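Local coordinates for YqgE/AlgH family protein (Corynebacterium diphtheriae NCTC 13129, PDB 2GS5), which is of unknown function but belongs to the AlgH (UPF0301) family of conserved bacterial proteins, at residues Phe32-Ile40 / Thr47-Arg55; Ser170-Arg179 / Leu185-Val193. All coordinates share one frame; numbering follows the deposited sequence.

The two contacts illustrate how a central sheet and a C-terminal segment can be joined through one helix. Interaction 1, a beta hairpin, lies near the middle of the chain; interaction 2, where the C-terminal segment 185-193 folds back along helix 173-179, lies about 15 Å from it, measured between centres. Despite that separation the two meet, because helix 173-179 lies against the hairpin segments. W174, whose far ring edge faces the tail, also packs on the hairpin: its CD1 is 3.4 Å from S35 O and its CA 3.5 Å from V36 CG2, while its indole makes a cation-pi contact with R34. Its neighbour V173 places CG2 3.8 Å from L52 O.

Interaction 1 (Phe32-Ile40 / Thr47-Arg55)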
ATOM      1  N   PHE A  32      12.853  -3.263  -3.130  1.00 13.61           N
ATOM      2  CA  PHE A  32      11.839  -2.480  -3.849  1.00 13.41           C
ATOM      3  C   PHE A  32      11.408  -3.027  -5.207  1.00 12.94           C
ATOM      4  O   PHE A  32      10.460  -2.522  -5.801  1.00 12.66           O
ATOM      5  CB  PHE A  32      12.301  -1.029  -4.006  1.00 12.99           C
ATOM      6  CG  PHE A  32      12.455  -0.311  -2.706  1.00 11.80           C
ATOM      7  CD1 PHE A  32      11.344   0.214  -2.078  1.00 12.55           C
ATOM      8  CD2 PHE A  32      13.696  -0.167  -2.102  1.00 12.89           C
ATOM      9  CE1 PHE A  32      11.464   0.869  -0.865  1.00 13.36           C
ATOM     10  CE2 PHE A  32      13.814   0.496  -0.907  1.00 13.24           C
ATOM     11  CZ  PHE A  32      12.702   1.007  -0.288  1.00 13.37           C
ATOM     12  N   ALA A  33      12.086  -4.060  -5.697  1.00 13.23           N
ATOM     13  CA  ALA A  33      11.735  -4.595  -7.001  1.00 12.69           C
ATOM     14  C   ALA A  33      10.270  -5.025  -7.012  1.00 12.45           C
ATOM     15  O   ALA A  33       9.799  -5.716  -6.093  1.00 12.81           O
ATOM     16  CB  ALA A  33      12.640  -5.763  -7.378  1.00 13.81           C
ATOM     17  N   ARG A  34       9.562  -4.594  -8.054  1.00 12.25           N
ATOM     18  CA  ARG A  34       8.161  -4.949  -8.264  1.00 12.51           C
ATOM     19  C   ARG A  34       7.287  -4.657  -7.047  1.00 11.93           C
ATOM     20  O   ARG A  34       6.328  -5.366  -6.771  1.00 12.43           O
ATOM     21  CB  ARG A  34       8.048  -6.414  -8.698  1.00 13.15           C
ATOM     22  CG  ARG A  34       8.868  -6.737  -9.965  1.00 14.05           C
ATOM     23  CD  ARG A  34       8.485  -5.880 -11.185  1.00 15.36           C
ATOM     24  NE  ARG A  34       9.500  -5.922 -12.241  1.00 14.97           N
ATOM     25  CZ  ARG A  34       9.437  -6.676 -13.334  1.00 17.79           C
ATOM     26  NH1 ARG A  34      10.416  -6.613 -14.227  1.00 17.09           N
ATOM     27  NH2 ARG A  34       8.407  -7.483 -13.551  1.00 17.96           N
ATOM     28  N   SER A  35       7.622  -3.584  -6.340  1.00 11.42           N
ATOM     29  CA  SER A  35       6.823  -3.149  -5.210  1.00 11.62           C
ATOM     30  C   SER A  35       5.652  -2.285  -5.657  1.00 11.46           C
ATOM     31  O   SER A  35       5.642  -1.700  -6.749  1.00 11.11           O
ATOM     32  CB  SER A  35       7.688  -2.398  -4.194  1.00 12.00           C
ATOM     33  OG  SER A  35       8.333  -1.270  -4.751  1.00 12.01           O
ATOM     34  N   VAL A  36       4.649  -2.236  -4.786  1.00 11.37           N
ATOM     35  CA  VAL A  36       3.493  -1.361  -4.931  1.00 11.43           C
ATOM     36  C   VAL A  36       3.314  -0.704  -3.579  1.00 11.55           C
ATOM     37  O   VAL A  36       2.772  -1.319  -2.656  1.00 11.28           O
ATOM     38  CB  VAL A  36       2.218  -2.140  -5.295  1.00 11.32           C
ATOM     39  CG1 VAL A  36       1.010  -1.213  -5.368  1.00 12.05           C
ATOM     40  CG2 VAL A  36       2.416  -2.901  -6.610  1.00 12.44           C
ATOM     41  N   ILE A  37       3.801   0.528  -3.453  1.00 11.55           N
ATOM     42  CA  ILE A  37       3.906   1.140  -2.133  1.00 12.26           C
ATOM     43  C   ILE A  37       2.760   2.102  -1.894  1.00 11.75           C
ATOM     44  O   ILE A  37       2.669   3.135  -2.534  1.00 11.40           O
ATOM     45  CB  ILE A  37       5.267   1.827  -1.939  1.00 12.13           C
ATOM     46  CG1 ILE A  37       6.384   0.777  -2.080  1.00 14.57           C
ATOM     47  CG2 ILE A  37       5.340   2.502  -0.549  1.00 12.06           C
ATOM     48  CD1 ILE A  37       7.750   1.339  -2.118  1.00 15.67           C
ATOM     49  N   LEU A  38       1.877   1.728  -0.971  1.00 11.16           N
ATOM     50  CA  LEU A  38       0.764   2.579  -0.565  1.00 11.29           C
ATOM     51  C   LEU A  38       1.272   3.711   0.310  1.00 11.54           C
ATOM     52  O   LEU A  38       1.854   3.470   1.366  1.00 11.21           O
ATOM     53  CB  LEU A  38      -0.259   1.764   0.216  1.00 10.99           C
ATOM     54  CG  LEU A  38      -1.458   2.505   0.791  1.00 11.60           C
ATOM     55  CD1 LEU A  38      -2.347   3.040  -0.312  1.00 11.39           C
ATOM     56  CD2 LEU A  38      -2.246   1.596   1.731  1.00 12.49           C
ATOM     57  N   ILE A  39       1.042   4.942  -0.131  1.00 11.42           N
ATOM     58  CA  ILE A  39       1.409   6.119   0.652  1.00 11.63           C
ATOM     59  C   ILE A  39       0.432   6.263   1.814  1.00 11.77           C
ATOM     60  O   ILE A  39      -0.786   6.341   1.609  1.00 11.56           O
ATOM     61  CB  ILE A  39       1.429   7.402  -0.217  1.00 11.72           C
ATOM     62  CG1 ILE A  39       2.481   7.259  -1.321  1.00 11.39           C
ATOM     63  CG2 ILE A  39       1.673   8.650   0.643  1.00 11.52           C
ATOM     64  CD1 ILE A  39       2.437   8.364  -2.353  1.00 12.08           C
ATOM     65  N   ILE A  40       0.971   6.255   3.034  1.00 12.09           N
ATOM     66  CA  ILE A  40       0.149   6.341   4.254  1.00 12.23           C
ATOM     67  C   ILE A  40       0.305   7.672   4.991  1.00 12.97           C
ATOM     68  O   ILE A  40      -0.470   7.977   5.908  1.00 14.13           O
ATOM     69  CB  ILE A  40       0.466   5.162   5.218  1.00 11.71           C
ATOM     70  CG1 ILE A  40       1.923   5.198   5.706  1.00 11.77           C
ATOM     71  CG2 ILE A  40       0.155   3.830   4.533  1.00 11.82           C
ATOM     72  CD1 ILE A  40       2.268   4.056   6.651  1.00 13.26           C
ATOM     73  N   THR A  47       7.646  11.447   3.391  1.00 12.11           N
ATOM     74  CA  THR A  47       6.594  10.617   2.834  1.00 11.78           C
ATOM     75  C   THR A  47       6.839   9.205   3.332  1.00 11.08           C
ATOM     76  O   THR A  47       7.981   8.742   3.317  1.00 11.41           O
ATOM     77  CB  THR A  47       6.616  10.621   1.303  1.00 11.95           C
ATOM     78  OG1 THR A  47       6.587  11.974   0.848  1.00 13.93           O
ATOM     79  CG2 THR A  47       5.425   9.865   0.721  1.00 11.80           C
ATOM     80  N   PHE A  48       5.781   8.547   3.795  1.00 11.02           N
ATOM     81  CA  PHE A  48       5.873   7.179   4.307  1.00 10.60           C
ATOM     82  C   PHE A  48       4.940   6.283   3.542  1.00 10.06           C
ATOM     83  O   PHE A  48       3.836   6.696   3.177  1.00 10.71           O
ATOM     84  CB  PHE A  48       5.466   7.127   5.781  1.00 10.73           C
ATOM     85  CG  PHE A  48       6.316   7.992   6.669  1.00 11.60           C
ATOM     86  CD1 PHE A  48       7.399   7.459   7.340  1.00 13.56           C
ATOM     87  CD2 PHE A  48       6.027   9.343   6.822  1.00 12.79           C
ATOM     88  CE1 PHE A  48       8.180   8.262   8.162  1.00 14.51           C
ATOM     89  CE2 PHE A  48       6.799  10.155   7.640  1.00 13.90           C
ATOM     90  CZ  PHE A  48       7.881   9.602   8.310  1.00 12.79           C
ATOM     91  N   GLY A  49       5.348   5.038   3.328  1.00  9.82           N
ATOM     92  CA  GLY A  49       4.504   4.077   2.659  1.00 10.12           C
ATOM     93  C   GLY A  49       4.753   2.658   3.093  1.00 10.49           C
ATOM     94  O   GLY A  49       5.742   2.378   3.768  1.00 11.55           O
ATOM     95  N   VAL A  50       3.807   1.790   2.754  1.00 10.81           N
ATOM     96  CA  VAL A  50       3.981   0.359   2.947  1.00 10.97           C
ATOM     97  C   VAL A  50       3.765  -0.391   1.626  1.00 11.07           C
ATOM     98  O   VAL A  50       2.759  -0.215   0.918  1.00 11.50           O
ATOM     99  CB  VAL A  50       3.048  -0.209   4.061  1.00 10.93           C
ATOM    100  CG1 VAL A  50       3.458   0.309   5.462  1.00 11.73           C
ATOM    101  CG2 VAL A  50       1.578   0.077   3.773  1.00 12.67           C
ATOM    102  N   ASN A  51       4.730  -1.246   1.309  1.00 10.73           N
ATOM    103  CA  ASN A  51       4.603  -2.141   0.176  1.00 11.00           C
ATOM    104  C   ASN A  51       3.429  -3.079   0.401  1.00 11.65           C
ATOM    105  O   ASN A  51       3.263  -3.598   1.507  1.00 11.34           O
ATOM    106  CB  ASN A  51       5.898  -2.935   0.015  1.00 10.76           C
ATOM    107  CG  ASN A  51       5.970  -3.713  -1.291  1.00 11.66           C
ATOM    108  OD1 ASN A  51       5.127  -3.580  -2.179  1.00 12.27           O
ATOM    109  ND2 ASN A  51       7.005  -4.539  -1.406  1.00 12.34           N
ATOM    110  N   LEU A  52       2.634  -3.284  -0.646  1.00 12.19           N
ATOM    111  CA  LEU A  52       1.481  -4.179  -0.615  1.00 12.14           C
ATOM    112  C   LEU A  52       1.754  -5.544  -1.246  1.00 12.95           C
ATOM    113  O   LEU A  52       0.904  -6.435  -1.178  1.00 12.63           O
ATOM    114  CB  LEU A  52       0.304  -3.536  -1.358  1.00 12.20           C
ATOM    115  CG  LEU A  52      -0.142  -2.158  -0.878  1.00 11.64           C
ATOM    116  CD1 LEU A  52      -1.354  -1.698  -1.689  1.00 12.37           C
ATOM    117  CD2 LEU A  52      -0.472  -2.188   0.612  1.00 13.40           C
ATOM    118  N   ALA A  53       2.933  -5.698  -1.846  1.00 13.29           N
ATOM    119  CA  ALA A  53       3.196  -6.797  -2.773  1.00 13.84           C
ATOM    120  C   ALA A  53       3.960  -7.973  -2.195  1.00 14.54           C
ATOM    121  O   ALA A  53       4.155  -8.977  -2.901  1.00 16.28           O
ATOM    122  CB  ALA A  53       3.934  -6.260  -4.006  1.00 13.59           C
ATOM    123  N   SER A  54       4.382  -7.887  -0.935  1.00 14.68           N
ATOM    124  CA  SER A  54       5.329  -8.860  -0.392  1.00 15.05           C
ATOM    125  C   SER A  54       4.894  -9.468   0.940  1.00 15.38           C
ATOM    126  O   SER A  54       5.129  -8.911   1.994  1.00 15.29           O
ATOM    127  CB  SER A  54       6.696  -8.211  -0.228  1.00 15.88           C
ATOM    128  OG  SER A  54       7.674  -9.191   0.080  1.00 17.42           O
ATOM    129  N   ARG A  55       4.289 -10.641   0.866  1.00 16.31           N
ATOM    130  CA  ARG A  55       3.841 -11.374   2.033  1.00 17.71           C
ATOM    131  C   ARG A  55       5.036 -11.990   2.775  1.00 17.28           C
ATOM    132  O   ARG A  55       5.989 -12.464   2.140  1.00 17.73           O
ATOM    133  CB  ARG A  55       2.914 -12.481   1.536  1.00 18.03           C
ATOM    134  CG  ARG A  55       1.982 -13.066   2.534  1.00 20.34           C
ATOM    135  CD  ARG A  55       1.602 -14.457   2.129  1.00 21.74           C
ATOM    136  NE  ARG A  55       2.245 -15.369   3.066  1.00 25.33           N
ATOM    137  CZ  ARG A  55       1.649 -16.370   3.702  1.00 26.29           C
ATOM    138  NH1 ARG A  55       0.386 -16.701   3.442  1.00 27.81           N
ATOM    139  NH2 ARG A  55       2.353 -17.090   4.558  1.00 28.31           N
TER
HETATM  140  O   HOH W   1       8.208  -6.081  -3.656  1.00 18.89           O
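N51 shows how one side chain can carry on the work of a backbone where a hairpin ends. Its OD1 accepts the N-H of V36 across the strands, V36 N to N51 OD1 being 3.0 Å and nearly straight at the hydrogen (163°). The same oxygen takes the N-H of A53 within its own segment, closing an Asx turn. The two donors come from opposite faces of the amide plane, so two N-H groups hold the one oxygen from above and below. Having CG anti to the backbone N (chi1 -169°) turns the amide toward S35, whose CB comes within 3.5 Å of N51 OD1.

Beyond this point the antiparallel pairing is tight. L38 and V50 form a hydrogen-bonded pair with both bonds made, L38 N to V50 O at 2.8 Å and V50 N to L38 O at 2.9 Å, flanked by L52 N to V36 O and I40 N to F48 O. On the face bearing I37, I39 and N51, the methyl I37 CG2 lies against bare backbone, 3.7 Å from G49 CA. L38 and V50 point to the other face; next to them L38 CB meets L52 CD2 at 4.0 Å, and I40 crosses V50 at about a right angle, with their CG2 methyls in touch.

The margins are looser. Of the F48 side chain, little beyond CB meets I40 CG1; the ring heads away to a partly exposed position. At the other end A53 CB stands 3.8 Å from R34 O, and a water joins N51 ND2 to A33 O beside the type II turn F32-S35.

Strands 36-42 and 47-51 form a twisted hairpin, 141° between their directions here, inside a mixed sheet. Strand 19-23 pairs with the first and strand 129-141 with the second, while V177 of helix 173-179 packs on V36.

Interaction 2 (Ser170-Arg179 / Leu185-Val193); sequences SVDVWGDVMR and LPLYSTFPV
R179 reaches back along the helix to clasp the tail between S189 and F191. From CB its chain runs first to CG, which lies 3.4 Å from S189 OG, and then to CD, 3.9 Å from F191 CZ. A bend at chi3 (-81°) lays the rest flat on the F191 ring: guanidinium and ring are 4° from parallel with centres 3.7 Å apart, a stacked cation-pi pair. The carbonyl oxygen of G175 sits over the centre of the opposite face. At the tip, NH1 gives one hydrogen bond to T190 O (2.9 Å) and a salt bridge to D176 OD1. R179 NH2 also bonds T190 O, at 3.1 Å, from well above the carbonyl plane on the same face as NH1. A weak bond joins NH2 to S189 OG. T190 N, buried here, has no partner in the model.

At the other end of the helix the tail meets a classic N-cap. D172 OD1 accepts from G175 N, leaving OD2 to take the hydroxyl T190 OG1 on its syn side, at 2.6 Å; a water links OD2 to F191 O.

The far edge of the W174 indole points at T190 OG1 and Y188 O, its NE1 being bonded to A23 O in strand 19-23. M178, a selenomethionine, has CG over one face of the indole, and bends at chi2 and chi3 bring M178 CE to 3.8 Å from Y188 CB.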
ATOM      1  N   SER A 170      -2.332 -15.541  -3.627  1.00 21.07           N
ATOM      2  CA  SER A 170      -1.990 -16.068  -4.955  1.00 21.36           C
ATOM      3  C   SER A 170      -1.807 -14.965  -6.005  1.00 21.58           C
ATOM      4  O   SER A 170      -1.432 -15.251  -7.144  1.00 22.50           O
ATOM      5  CB  SER A 170      -3.080 -17.028  -5.421  1.00 21.47           C
ATOM      6  OG  SER A 170      -4.330 -16.367  -5.533  1.00 22.92           O
ATOM      7  N   VAL A 171      -2.063 -13.717  -5.620  1.00 21.00           N
ATOM      8  CA  VAL A 171      -2.132 -12.585  -6.552  1.00 20.84           C
ATOM      9  C   VAL A 171      -0.758 -11.977  -6.800  1.00 19.66           C
ATOM     10  O   VAL A 171       0.088 -11.934  -5.905  1.00 20.46           O
ATOM     11  CB  VAL A 171      -3.103 -11.494  -6.005  1.00 21.28           C
ATOM     12  CG1 VAL A 171      -2.839 -10.116  -6.620  1.00 23.03           C
ATOM     13  CG2 VAL A 171      -4.546 -11.932  -6.225  1.00 21.67           C
ATOM     14  N   ASP A 172      -0.553 -11.503  -8.026  1.00 17.72           N
ATOM     15  CA  ASP A 172       0.610 -10.696  -8.375  1.00 16.62           C
ATOM     16  C   ASP A 172       0.141  -9.247  -8.235  1.00 15.79           C
ATOM     17  O   ASP A 172      -0.498  -8.699  -9.131  1.00 14.93           O
ATOM     18  CB  ASP A 172       1.060 -11.009  -9.811  1.00 16.57           C
ATOM     19  CG  ASP A 172       2.311 -10.255 -10.225  1.00 16.98           C
ATOM     20  OD1 ASP A 172       2.630  -9.225  -9.594  1.00 16.57           O
ATOM     21  OD2 ASP A 172       2.983 -10.694 -11.178  1.00 16.28           O
ATOM     22  N   VAL A 173       0.408  -8.637  -7.083  1.00 15.01           N
ATOM     23  CA  VAL A 173      -0.160  -7.324  -6.791  1.00 15.21           C
ATOM     24  C   VAL A 173       0.354  -6.284  -7.788  1.00 14.28           C
ATOM     25  O   VAL A 173      -0.423  -5.473  -8.320  1.00 14.17           O
ATOM     26  CB  VAL A 173       0.126  -6.877  -5.348  1.00 15.65           C
ATOM     27  CG1 VAL A 173      -0.338  -5.446  -5.137  1.00 16.85           C
ATOM     28  CG2 VAL A 173      -0.552  -7.808  -4.361  1.00 16.98           C
ATOM     29  N   TRP A 174       1.656  -6.336  -8.059  1.00 13.10           N
ATOM     30  CA  TRP A 174       2.279  -5.429  -9.024  1.00 12.97           C
ATOM     31  C   TRP A 174       1.662  -5.592 -10.419  1.00 12.36           C
ATOM     32  O   TRP A 174       1.269  -4.613 -11.048  1.00 12.16           O
ATOM     33  CB  TRP A 174       3.792  -5.659  -9.052  1.00 12.54           C
ATOM     34  CG  TRP A 174       4.542  -4.725  -9.936  1.00 12.95           C
ATOM     35  CD1 TRP A 174       5.074  -3.515  -9.591  1.00 12.42           C
ATOM     36  CD2 TRP A 174       4.884  -4.936 -11.306  1.00 12.22           C
ATOM     37  NE1 TRP A 174       5.710  -2.950 -10.668  1.00 12.63           N
ATOM     38  CE2 TRP A 174       5.607  -3.800 -11.739  1.00 12.70           C
ATOM     39  CE3 TRP A 174       4.646  -5.975 -12.222  1.00 12.48           C
ATOM     40  CZ2 TRP A 174       6.088  -3.668 -13.043  1.00 12.51           C
ATOM     41  CZ3 TRP A 174       5.126  -5.840 -13.517  1.00 12.85           C
ATOM     42  CH2 TRP A 174       5.842  -4.698 -13.915  1.00 12.76           C
ATOM     43  N   GLY A 175       1.540  -6.833 -10.878  1.00 12.41           N
ATOM     44  CA  GLY A 175       0.898  -7.107 -12.156  1.00 12.11           C
ATOM     45  C   GLY A 175      -0.535  -6.606 -12.245  1.00 11.99           C
ATOM     46  O   GLY A 175      -0.929  -6.015 -13.255  1.00 11.69           O
ATOM     47  N   ASP A 176      -1.316  -6.836 -11.190  1.00 12.21           N
ATOM     48  CA  ASP A 176      -2.712  -6.421 -11.184  1.00 12.58           C
ATOM     49  C   ASP A 176      -2.830  -4.898 -11.244  1.00 12.18           C
ATOM     50  O   ASP A 176      -3.663  -4.359 -11.963  1.00 12.36           O
ATOM     51  CB  ASP A 176      -3.438  -6.938  -9.935  1.00 13.04           C
ATOM     52  CG  ASP A 176      -3.639  -8.447  -9.941  1.00 15.87           C
ATOM     53  OD1 ASP A 176      -3.234  -9.128 -10.905  1.00 16.00           O
ATOM     54  OD2 ASP A 176      -4.227  -8.956  -8.958  1.00 20.27           O
ATOM     55  N   VAL A 177      -1.973  -4.194 -10.513  1.00 11.85           N
ATOM     56  CA  VAL A 177      -2.030  -2.725 -10.539  1.00 11.86           C
ATOM     57  C   VAL A 177      -1.624  -2.205 -11.920  1.00 11.59           C
ATOM     58  O   VAL A 177      -2.254  -1.292 -12.441  1.00 11.26           O
ATOM     59  CB  VAL A 177      -1.164  -2.072  -9.437  1.00 12.08           C
ATOM     60  CG1 VAL A 177      -1.200  -0.555  -9.567  1.00 13.29           C
ATOM     61  CG2 VAL A 177      -1.655  -2.512  -8.058  1.00 13.17           C
HETATM   62  N   MSE A 178      -0.597  -2.802 -12.528  1.00 10.81           N
HETATM   63  CA  MSE A 178      -0.159  -2.396 -13.864  1.00 11.38           C
HETATM   64  C   MSE A 178      -1.280  -2.556 -14.894  1.00 11.13           C
HETATM   65  O   MSE A 178      -1.436  -1.729 -15.788  1.00 11.67           O
HETATM   66  CB  MSE A 178       1.076  -3.209 -14.291  1.00 11.21           C
HETATM   67  CG  MSE A 178       2.358  -2.828 -13.558  1.00 12.92           C
HETATM   68 SE   MSE A 178       3.071  -1.090 -14.109  1.00 18.67          SE
HETATM   69  CE  MSE A 178       3.845  -1.627 -15.816  1.00 14.23           C
ATOM     70  N   ARG A 179      -2.067  -3.613 -14.755  1.00 11.68           N
ATOM     71  CA  ARG A 179      -3.190  -3.849 -15.674  1.00 12.67           C
ATOM     72  C   ARG A 179      -4.324  -2.809 -15.616  1.00 12.89           C
ATOM     73  O   ARG A 179      -5.095  -2.694 -16.581  1.00 12.78           O
ATOM     74  CB  ARG A 179      -3.768  -5.240 -15.461  1.00 12.60           C
ATOM     75  CG  ARG A 179      -3.015  -6.306 -16.214  1.00 13.24           C
ATOM     76  CD  ARG A 179      -3.643  -7.669 -15.969  1.00 13.91           C
ATOM     77  NE  ARG A 179      -3.226  -8.259 -14.696  1.00 15.40           N
ATOM     78  CZ  ARG A 179      -2.044  -8.845 -14.494  1.00 15.99           C
ATOM     79  NH1 ARG A 179      -1.764  -9.373 -13.316  1.00 13.98           N
ATOM     80  NH2 ARG A 179      -1.144  -8.905 -15.461  1.00 17.74           N
ATOM     81  N   LEU A 185       1.036   0.636 -20.140  1.00 11.71           N
ATOM     82  CA  LEU A 185       1.509  -0.051 -18.935  1.00 11.70           C
ATOM     83  C   LEU A 185       1.071  -1.515 -18.822  1.00 10.67           C
ATOM     84  O   LEU A 185       1.855  -2.337 -18.365  1.00  9.56           O
ATOM     85  CB  LEU A 185       1.129   0.695 -17.653  1.00 12.08           C
ATOM     86  CG  LEU A 185       1.527   2.164 -17.441  1.00 15.11           C
ATOM     87  CD1 LEU A 185       1.785   2.469 -15.956  1.00 13.59           C
ATOM     88  CD2 LEU A 185       2.682   2.648 -18.311  1.00 16.94           C
ATOM     89  N   PRO A 186      -0.178  -1.849 -19.205  1.00 10.22           N
ATOM     90  CA  PRO A 186      -0.543  -3.271 -19.119  1.00 10.46           C
ATOM     91  C   PRO A 186       0.346  -4.217 -19.923  1.00 10.40           C
ATOM     92  O   PRO A 186       0.391  -5.412 -19.618  1.00 10.33           O
ATOM     93  CB  PRO A 186      -1.991  -3.302 -19.632  1.00 10.39           C
ATOM     94  CG  PRO A 186      -2.498  -1.935 -19.367  1.00 10.71           C
ATOM     95  CD  PRO A 186      -1.324  -1.029 -19.627  1.00 10.55           C
ATOM     96  N   LEU A 187       1.060  -3.689 -20.920  1.00 10.25           N
ATOM     97  CA  LEU A 187       1.941  -4.503 -21.775  1.00 11.05           C
ATOM     98  C   LEU A 187       3.159  -5.019 -21.020  1.00 11.84           C
ATOM     99  O   LEU A 187       3.855  -5.916 -21.514  1.00 12.41           O
ATOM    100  CB  LEU A 187       2.407  -3.698 -22.986  1.00 10.89           C
ATOM    101  CG  LEU A 187       1.328  -3.302 -23.978  1.00 10.89           C
ATOM    102  CD1 LEU A 187       1.927  -2.518 -25.133  1.00  9.46           C
ATOM    103  CD2 LEU A 187       0.650  -4.548 -24.514  1.00 12.42           C
ATOM    104  N   TYR A 188       3.432  -4.432 -19.857  1.00 12.30           N
ATOM    105  CA  TYR A 188       4.561  -4.832 -19.032  1.00 12.93           C
ATOM    106  C   TYR A 188       4.118  -5.573 -17.765  1.00 13.10           C
ATOM    107  O   TYR A 188       4.943  -5.961 -16.932  1.00 13.54           O
ATOM    108  CB  TYR A 188       5.414  -3.600 -18.709  1.00 13.79           C
ATOM    109  CG  TYR A 188       5.718  -2.785 -19.949  1.00 14.24           C
ATOM    110  CD1 TYR A 188       6.621  -3.244 -20.898  1.00 15.60           C
ATOM    111  CD2 TYR A 188       5.052  -1.591 -20.206  1.00 16.83           C
ATOM    112  CE1 TYR A 188       6.888  -2.515 -22.058  1.00 15.86           C
ATOM    113  CE2 TYR A 188       5.309  -0.857 -21.365  1.00 15.09           C
ATOM    114  CZ  TYR A 188       6.227  -1.328 -22.291  1.00 14.87           C
ATOM    115  OH  TYR A 188       6.505  -0.619 -23.437  1.00 16.01           O
ATOM    116  N   SER A 189       2.812  -5.814 -17.626  1.00 13.01           N
ATOM    117  CA  SER A 189       2.294  -6.490 -16.446  1.00 13.49           C
ATOM    118  C   SER A 189       2.598  -7.980 -16.462  1.00 14.09           C
ATOM    119  O   SER A 189       2.789  -8.571 -17.522  1.00 14.67           O
ATOM    120  CB  SER A 189       0.789  -6.278 -16.324  1.00 13.24           C
ATOM    121  OG  SER A 189       0.088  -6.945 -17.341  1.00 13.70           O
ATOM    122  N   THR A 190       2.604  -8.573 -15.267  1.00 14.94           N
ATOM    123  CA  THR A 190       2.933  -9.984 -15.089  1.00 15.63           C
ATOM    124  C   THR A 190       1.817 -10.739 -14.376  1.00 16.08           C
ATOM    125  O   THR A 190       1.044 -10.152 -13.620  1.00 16.68           O
ATOM    126  CB  THR A 190       4.222 -10.141 -14.257  1.00 15.08           C
ATOM    127  OG1 THR A 190       4.148  -9.298 -13.101  1.00 15.09           O
ATOM    128  CG2 THR A 190       5.431  -9.752 -15.082  1.00 16.31           C
ATOM    129  N   PHE A 191       1.752 -12.046 -14.603  1.00 17.06           N
ATOM    130  CA  PHE A 191       0.811 -12.923 -13.894  1.00 18.10           C
ATOM    131  C   PHE A 191       1.560 -13.877 -12.964  1.00 18.90           C
ATOM    132  O   PHE A 191       2.742 -14.143 -13.184  1.00 18.81           O
ATOM    133  CB  PHE A 191      -0.016 -13.726 -14.897  1.00 18.14           C
ATOM    134  CG  PHE A 191      -1.064 -12.915 -15.600  1.00 18.81           C
ATOM    135  CD1 PHE A 191      -0.868 -12.478 -16.903  1.00 19.57           C
ATOM    136  CD2 PHE A 191      -2.238 -12.572 -14.950  1.00 19.78           C
ATOM    137  CE1 PHE A 191      -1.837 -11.725 -17.553  1.00 19.89           C
ATOM    138  CE2 PHE A 191      -3.213 -11.821 -15.595  1.00 20.19           C
ATOM    139  CZ  PHE A 191      -3.009 -11.393 -16.890  1.00 19.81           C
ATOM    140  N   PRO A 192       0.878 -14.388 -11.914  1.00 19.96           N
ATOM    141  CA  PRO A 192       1.519 -15.331 -10.995  1.00 20.90           C
ATOM    142  C   PRO A 192       2.106 -16.542 -11.730  1.00 21.92           C
ATOM    143  O   PRO A 192       1.479 -17.071 -12.656  1.00 22.04           O
ATOM    144  CB  PRO A 192       0.375 -15.765 -10.076  1.00 21.10           C
ATOM    145  CG  PRO A 192      -0.612 -14.668 -10.141  1.00 20.62           C
ATOM    146  CD  PRO A 192      -0.518 -14.116 -11.531  1.00 20.00           C
ATOM    147  N   VAL A 193       3.299 -16.962 -11.311  1.00 23.04           N
ATOM    148  CA  VAL A 193       4.013 -18.069 -11.952  1.00 23.45           C
ATOM    149  C   VAL A 193       4.692 -18.977 -10.923  1.00 24.16           C
ATOM    150  O   VAL A 193       4.755 -18.652  -9.735  1.00 25.23           O
ATOM    151  CB  VAL A 193       5.083 -17.555 -12.943  1.00 23.98           C
ATOM    152  CG1 VAL A 193       4.426 -16.934 -14.165  1.00 24.21           C
ATOM    153  CG2 VAL A 193       6.023 -16.569 -12.265  1.00 24.58           C
TER
HETATM  154  O   HOH W   2       4.564 -13.196 -11.559  1.00 29.97           O